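Local structure of PKS (Streptomyces albus, 4OQJ) at residues V659-A662 and F663-L667; V678-T681 and V682-G686. The protein probably elongates acyl chains held on acyl carrier proteins, as an "AT-less" type I polyketide synthase ketosynthase of oxazolomycin biosynthesis. All coordinates share one frame; numbering follows the deposited sequence.

Contact 1 of 2, residues V659-A662 and F663-L667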
ATOM      1  N   VAL A 659      54.114   9.163  12.763  1.00 30.79           N
ATOM      2  CA  VAL A 659      54.469   8.262  11.668  1.00 31.02           C
ATOM      3  C   VAL A 659      53.486   7.110  11.587  1.00 28.99           C
ATOM      4  O   VAL A 659      52.529   7.057  12.352  1.00 32.57           O
ATOM      5  CB  VAL A 659      55.890   7.703  11.844  1.00 34.49           C
ATOM      6  CG1 VAL A 659      56.900   8.844  11.921  1.00 35.81           C
ATOM      7  CG2 VAL A 659      55.974   6.828  13.096  1.00 36.98           C
ATOM      8  N   GLY A 660      53.736   6.185  10.667  1.00 25.74           N
ATOM      9  CA  GLY A 660      52.876   5.037  10.469  1.00 24.63           C
ATOM     10  C   GLY A 660      51.439   5.379  10.119  1.00 24.80           C
ATOM     11  O   GLY A 660      51.152   6.362   9.429  1.00 21.87           O
ATOM     12  N   THR A 661      50.528   4.547  10.602  1.00 22.07           N
ATOM     13  CA  THR A 661      49.124   4.647  10.232  1.00 23.03           C
ATOM     14  C   THR A 661      48.554   6.012  10.604  1.00 22.07           C
ATOM     15  O   THR A 661      47.739   6.566   9.872  1.00 23.00           O
ATOM     16  CB  THR A 661      48.298   3.529  10.903  1.00 29.00           C
ATOM     17  OG1 THR A 661      48.732   2.259  10.405  1.00 27.86           O
ATOM     18  CG2 THR A 661      46.819   3.690  10.610  1.00 34.11           C
ATOM     19  N   ALA A 662      49.001   6.563  11.727  1.00 21.65           N
ATOM     20  CA  ALA A 662      48.556   7.889  12.153  1.00 24.27           C
ATOM     21  C   ALA A 662      48.853   8.933  11.079  1.00 25.62           C
ATOM     22  O   ALA A 662      48.046   9.825  10.827  1.00 24.06           O
ATOM     23  CB  ALA A 662      49.221   8.271  13.443  1.00 26.98           C
ATOM     24  N   PHE A 663      50.012   8.823  10.438  1.00 22.69           N
ATOM     25  CA  PHE A 663      50.352   9.772   9.391  1.00 22.25           C
ATOM     26  C   PHE A 663      49.482   9.570   8.162  1.00 21.26           C
ATOM     27  O   PHE A 663      48.961  10.526   7.588  1.00 22.37           O
ATOM     28  CB  PHE A 663      51.813   9.655   8.974  1.00 25.59           C
ATOM     29  CG  PHE A 663      52.106  10.376   7.696  1.00 25.02           C
ATOM     30  CD1 PHE A 663      52.246  11.753   7.689  1.00 24.78           C
ATOM     31  CD2 PHE A 663      52.182   9.691   6.494  1.00 24.25           C
ATOM     32  CE1 PHE A 663      52.491  12.436   6.504  1.00 28.99           C
ATOM     33  CE2 PHE A 663      52.434  10.365   5.305  1.00 25.40           C
ATOM     34  CZ  PHE A 663      52.587  11.742   5.315  1.00 28.35           C
ATOM     35  N   LEU A 664      49.347   8.318   7.748  1.00 21.50           N
ATOM     36  CA  LEU A 664      48.569   7.982   6.567  1.00 19.95           C
ATOM     37  C   LEU A 664      47.114   8.422   6.707  1.00 22.70           C
ATOM     38  O   LEU A 664      46.527   8.945   5.771  1.00 21.98           O
ATOM     39  CB  LEU A 664      48.630   6.487   6.309  1.00 20.01           C
ATOM     40  CG  LEU A 664      47.909   5.995   5.057  1.00 23.56           C
ATOM     41  CD1 LEU A 664      48.371   6.769   3.830  1.00 24.33           C
ATOM     42  CD2 LEU A 664      48.178   4.524   4.871  1.00 28.45           C
ATOM     43  N   LEU A 665      46.533   8.216   7.884  1.00 20.59           N
ATOM     44  CA  LEU A 665      45.141   8.608   8.115  1.00 20.32           C
ATOM     45  C   LEU A 665      44.975  10.134   8.094  1.00 19.76           C
ATOM     46  O   LEU A 665      43.982  10.649   7.610  1.00 21.38           O
ATOM     47  CB  LEU A 665      44.642   8.045   9.448  1.00 20.23           C
ATOM     48  CG  LEU A 665      44.484   6.527   9.562  1.00 24.46           C
ATOM     49  CD1 LEU A 665      44.106   6.149  10.989  1.00 27.87           C
ATOM     50  CD2 LEU A 665      43.455   6.011   8.584  1.00 23.29           C
ATOM     51  N   GLY A 666      45.960  10.850   8.623  1.00 21.38           N
ATOM     52  CA  GLY A 666      45.964  12.303   8.580  1.00 23.57           C
ATOM     53  C   GLY A 666      46.059  12.836   7.164  1.00 22.89           C
ATOM     54  O   GLY A 666      45.470  13.871   6.834  1.00 22.26           O
ATOM     55  N   LEU A 667      46.813  12.120   6.335  1.00 21.26           N
ATOM     56  CA  LEU A 667      46.946  12.425   4.914  1.00 20.56           C
ATOM     57  C   LEU A 667      45.599  12.298   4.204  1.00 19.43           C
ATOM     58  O   LEU A 667      45.163  13.211   3.493  1.00 18.39           O
ATOM     59  CB  LEU A 667      47.979  11.482   4.295  1.00 24.98           C
ATOM     60  CG  LEU A 667      48.306  11.566   2.812  1.00 30.21           C
ATOM     61  CD1 LEU A 667      48.596  12.984   2.385  1.00 32.24           C
ATOM     62  CD2 LEU A 667      49.514  10.680   2.540  1.00 28.52           C
TER

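Contact 2 of 2, residues V678-T681 and V682-G686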
ATOM      1  N   VAL A 678      37.254   9.759  -1.907  1.00 23.92           N
ATOM      2  CA  VAL A 678      37.625   8.541  -1.193  1.00 20.24           C
ATOM      3  C   VAL A 678      36.490   7.539  -1.324  1.00 18.49           C
ATOM      4  O   VAL A 678      35.329   7.881  -1.144  1.00 19.35           O
ATOM      5  CB  VAL A 678      37.911   8.782   0.301  1.00 22.38           C
ATOM      6  CG1 VAL A 678      38.208   7.460   1.010  1.00 22.64           C
ATOM      7  CG2 VAL A 678      39.056   9.745   0.484  1.00 22.42           C
ATOM      8  N   ASP A 679      36.829   6.303  -1.641  1.00 17.69           N
ATOM      9  CA  ASP A 679      35.836   5.256  -1.668  1.00 17.70           C
ATOM     10  C   ASP A 679      35.893   4.563  -0.323  1.00 17.14           C
ATOM     11  O   ASP A 679      36.712   3.678  -0.104  1.00 17.75           O
ATOM     12  CB  ASP A 679      36.081   4.275  -2.810  1.00 23.77           C
ATOM     13  CG  ASP A 679      34.946   3.279  -2.964  1.00 31.00           C
ATOM     14  OD1 ASP A 679      34.237   3.016  -1.963  1.00 28.34           O
ATOM     15  OD2 ASP A 679      34.761   2.762  -4.084  1.00 32.07           O
ATOM     16  N   TRP A 680      35.012   4.977   0.578  1.00 17.20           N
ATOM     17  CA  TRP A 680      35.061   4.489   1.948  1.00 16.69           C
ATOM     18  C   TRP A 680      34.699   3.012   2.044  1.00 17.36           C
ATOM     19  O   TRP A 680      35.098   2.343   2.991  1.00 19.83           O
ATOM     20  CB  TRP A 680      34.144   5.323   2.825  1.00 18.98           C
ATOM     21  CG  TRP A 680      34.650   6.696   2.990  1.00 19.77           C
ATOM     22  CD1 TRP A 680      34.105   7.828   2.478  1.00 20.26           C
ATOM     23  CD2 TRP A 680      35.827   7.099   3.712  1.00 21.27           C
ATOM     24  NE1 TRP A 680      34.857   8.918   2.846  1.00 21.35           N
ATOM     25  CE2 TRP A 680      35.924   8.496   3.600  1.00 22.44           C
ATOM     26  CE3 TRP A 680      36.807   6.410   4.440  1.00 23.38           C
ATOM     27  CZ2 TRP A 680      36.967   9.227   4.181  1.00 22.98           C
ATOM     28  CZ3 TRP A 680      37.840   7.137   5.026  1.00 22.24           C
ATOM     29  CH2 TRP A 680      37.912   8.528   4.888  1.00 21.47           C
ATOM     30  N   THR A 681      33.967   2.498   1.059  1.00 21.19           N
ATOM     31  CA  THR A 681      33.663   1.073   1.029  1.00 22.33           C
ATOM     32  C   THR A 681      34.932   0.278   0.810  1.00 24.62           C
ATOM     33  O   THR A 681      35.198  -0.701   1.521  1.00 29.85           O
ATOM     34  CB  THR A 681      32.630   0.724  -0.059  1.00 25.26           C
ATOM     35  OG1 THR A 681      31.393   1.350   0.271  1.00 23.04           O
ATOM     36  CG2 THR A 681      32.406  -0.781  -0.135  1.00 27.96           C
ATOM     37  N   VAL A 682      35.740   0.705  -0.154  1.00 24.01           N
ATOM     38  CA  VAL A 682      37.018   0.038  -0.381  1.00 24.65           C
ATOM     39  C   VAL A 682      37.939   0.245   0.823  1.00 21.86           C
ATOM     40  O   VAL A 682      38.655  -0.665   1.245  1.00 22.44           O
ATOM     41  CB  VAL A 682      37.718   0.551  -1.658  1.00 31.69           C
ATOM     42  CG1 VAL A 682      39.072  -0.135  -1.835  1.00 30.76           C
ATOM     43  CG2 VAL A 682      36.843   0.301  -2.875  1.00 40.45           C
ATOM     44  N   PHE A 683      37.928   1.450   1.375  1.00 21.84           N
ATOM     45  CA  PHE A 683      38.786   1.754   2.509  1.00 21.47           C
ATOM     46  C   PHE A 683      38.558   0.809   3.696  1.00 25.35           C
ATOM     47  O   PHE A 683      39.513   0.417   4.371  1.00 23.69           O
ATOM     48  CB  PHE A 683      38.561   3.192   2.956  1.00 16.66           C
ATOM     49  CG  PHE A 683      39.498   3.638   4.025  1.00 20.96           C
ATOM     50  CD1 PHE A 683      40.827   3.908   3.727  1.00 22.78           C
ATOM     51  CD2 PHE A 683      39.058   3.791   5.324  1.00 23.91           C
ATOM     52  CE1 PHE A 683      41.698   4.325   4.709  1.00 21.43           C
ATOM     53  CE2 PHE A 683      39.932   4.212   6.321  1.00 26.36           C
ATOM     54  CZ  PHE A 683      41.249   4.480   6.007  1.00 24.40           C
ATOM     55  N   HIS A 684      37.294   0.460   3.949  1.00 26.54           N
ATOM     56  CA  HIS A 684      36.925  -0.386   5.097  1.00 28.66           C
ATOM     57  C   HIS A 684      36.755  -1.876   4.751  1.00 34.12           C
ATOM     58  O   HIS A 684      36.394  -2.673   5.617  1.00 36.82           O
ATOM     59  CB  HIS A 684      35.635   0.150   5.734  1.00 25.52           C
ATOM     60  CG  HIS A 684      35.830   1.426   6.489  1.00 22.70           C
ATOM     61  ND1 HIS A 684      36.491   1.482   7.701  1.00 27.89           N
ATOM     62  CD2 HIS A 684      35.486   2.703   6.196  1.00 19.71           C
ATOM     63  CE1 HIS A 684      36.530   2.732   8.124  1.00 30.76           C
ATOM     64  NE2 HIS A 684      35.931   3.494   7.225  1.00 25.85           N
ATOM     65  N   GLN A 685      37.024  -2.239   3.496  1.00 38.75           N
ATOM     66  CA  GLN A 685      36.969  -3.632   3.010  1.00 43.46           C
ATOM     67  C   GLN A 685      37.472  -4.710   3.969  1.00 46.98           C
ATOM     68  O   GLN A 685      36.743  -5.638   4.320  1.00 58.61           O
ATOM     69  CB  GLN A 685      37.806  -3.764   1.739  1.00 47.13           C
ATOM     70  CG  GLN A 685      37.036  -3.889   0.468  1.00 46.63           C
ATOM     71  CD  GLN A 685      37.949  -3.830  -0.747  1.00 48.30           C
ATOM     72  OE1 GLN A 685      39.176  -3.923  -0.626  1.00 50.27           O
ATOM     73  NE2 GLN A 685      37.356  -3.668  -1.922  1.00 51.59           N
ATOM     74  N   GLY A 686      38.738  -4.595   4.360  1.00 41.69           N
ATOM     75  CA  GLY A 686      39.425  -5.673   5.047  1.00 51.95           C
ATOM     76  C   GLY A 686      38.974  -5.969   6.467  1.00 57.29           C
ATOM     77  O   GLY A 686      39.605  -6.776   7.160  1.00 55.38           O
TER

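Contact 1 of 2, residues V659-A662 and F663-L667
The ring of Phe-663 is turned away from residues 659-662, and its contact with them is made at its base, where CB lies 3.4 Å from Gly-660 O. CG stands anti to the backbone N (chi1 166°), which carries the ring off the helix. There it touches Pro-653 and meets the ring of His-559 with the two planes at about 90°, while ND1 of that same His-559 accepts a hydrogen bond from Gly-660 N, so one imidazole serves both the backbone and the aromatic side chain. Gly-660 turns with a positive phi, a backbone shape that suits glycine, just where the helix sets in. Its carbonyl accepts from Leu-664 N, 3.1 Å from Gly-660 O. Phe-663 N adds a weak bond to that oxygen. Thr-661 O takes Leu-665 N at 2.9 Å. The bond from Gly-666 N to Ala-662 O is longer, 3.2 Å. Thr-661 and Leu-665, one turn apart, run alongside each other. The methyl CG2 of Thr-661 rests 3.7 Å from CD1 of Leu-665. Leu-665 CG also passes 3.3 Å from Thr-661 O, beside the backbone bond. The hydroxyl of Thr-661 is used by Glu-566, whose OE1 is hydrogen-bonded to OG1. This is the first turn of an alpha helix, 660-673, with i to i+4 bonds, set through Leu-664 against Leu-563 of helix 557-566 and Thr-604 of helix 594-610.

Contact 2 of 2, residues V678-T681 and V682-G686
Phe-683 packs alongside Trp-680, three residues earlier. Its CB lies 3.6 Å from Trp-680 O. CG is anti to the backbone N (chi1 -174°), which brings the phenyl face up against the benzo edge of the indole; the two side chains leave the helix in the same direction. Phe-683 CG itself faces Trp-680 CE3 at 3.9 Å. Next along the ring, Phe-683 CD2 is 3.6 Å from Trp-680 CE3. Phe-683 CE2 then lies 3.8 Å from Trp-680 CZ3. The ring also touches Ile-668 of helix 660-673. The pair is an offset edge-to-face stack: the indole edge is directed at the phenyl face, with the planes at 86°. Val-678 CG1 sits over one face of the indole, 3.5 Å above the plane of Trp-680. His-684 joins from the next position. Its CD2 lies at the phenyl edge and is 3.2 Å from Trp-680 O, while Phe-683 CD2 lies over one imidazole face. His-684 ND1 is hydrogen-bonded to Glu-687. At the start of the helix, Asp-679 OD1 accepts from Val-682 N at 3.3 Å. The donor comes from above the carboxylate, 70° out of its plane. Thr-681 N gives a weak bond to the same oxygen. Val-682 CG2 is 3.4 Å from Asp-679 OD2, the two side chains crossing at about a right angle. The backbone bonds from Phe-683 N to Asp-679 O and from His-684 N to Trp-680 O complete the turn. The arrangement is an Asp N-cap on the short helix 680-684, which packs through Trp-680 against strand 465-471 and helix 496-505 of the ketoacyl-synthetase C-terminal extension.

Contacts 1 and 2 lie on successive helices, 660-673 and 680-684, with centres about 16 Å apart. They meet directly: Leu-665 CD2 packs 3.7 Å from Phe-683 CZ. Trp-611 is a shared neighbour, touching Leu-664 in contact 1 and Phe-683 in contact 2. Both are partly buried, but contact 2 includes exposed residues and contact 1 does not. The centre of contact 1 is about 32 Å from the centre of the chain, that of contact 2 about 23 Å. Contact 1 joins its segments by backbone bonds within one helix and a Thr–Leu aliphatic touch; its aromatic ring finds a partner on helix 557-566. Contact 2 combines an internal aromatic cluster with a carboxylate cap.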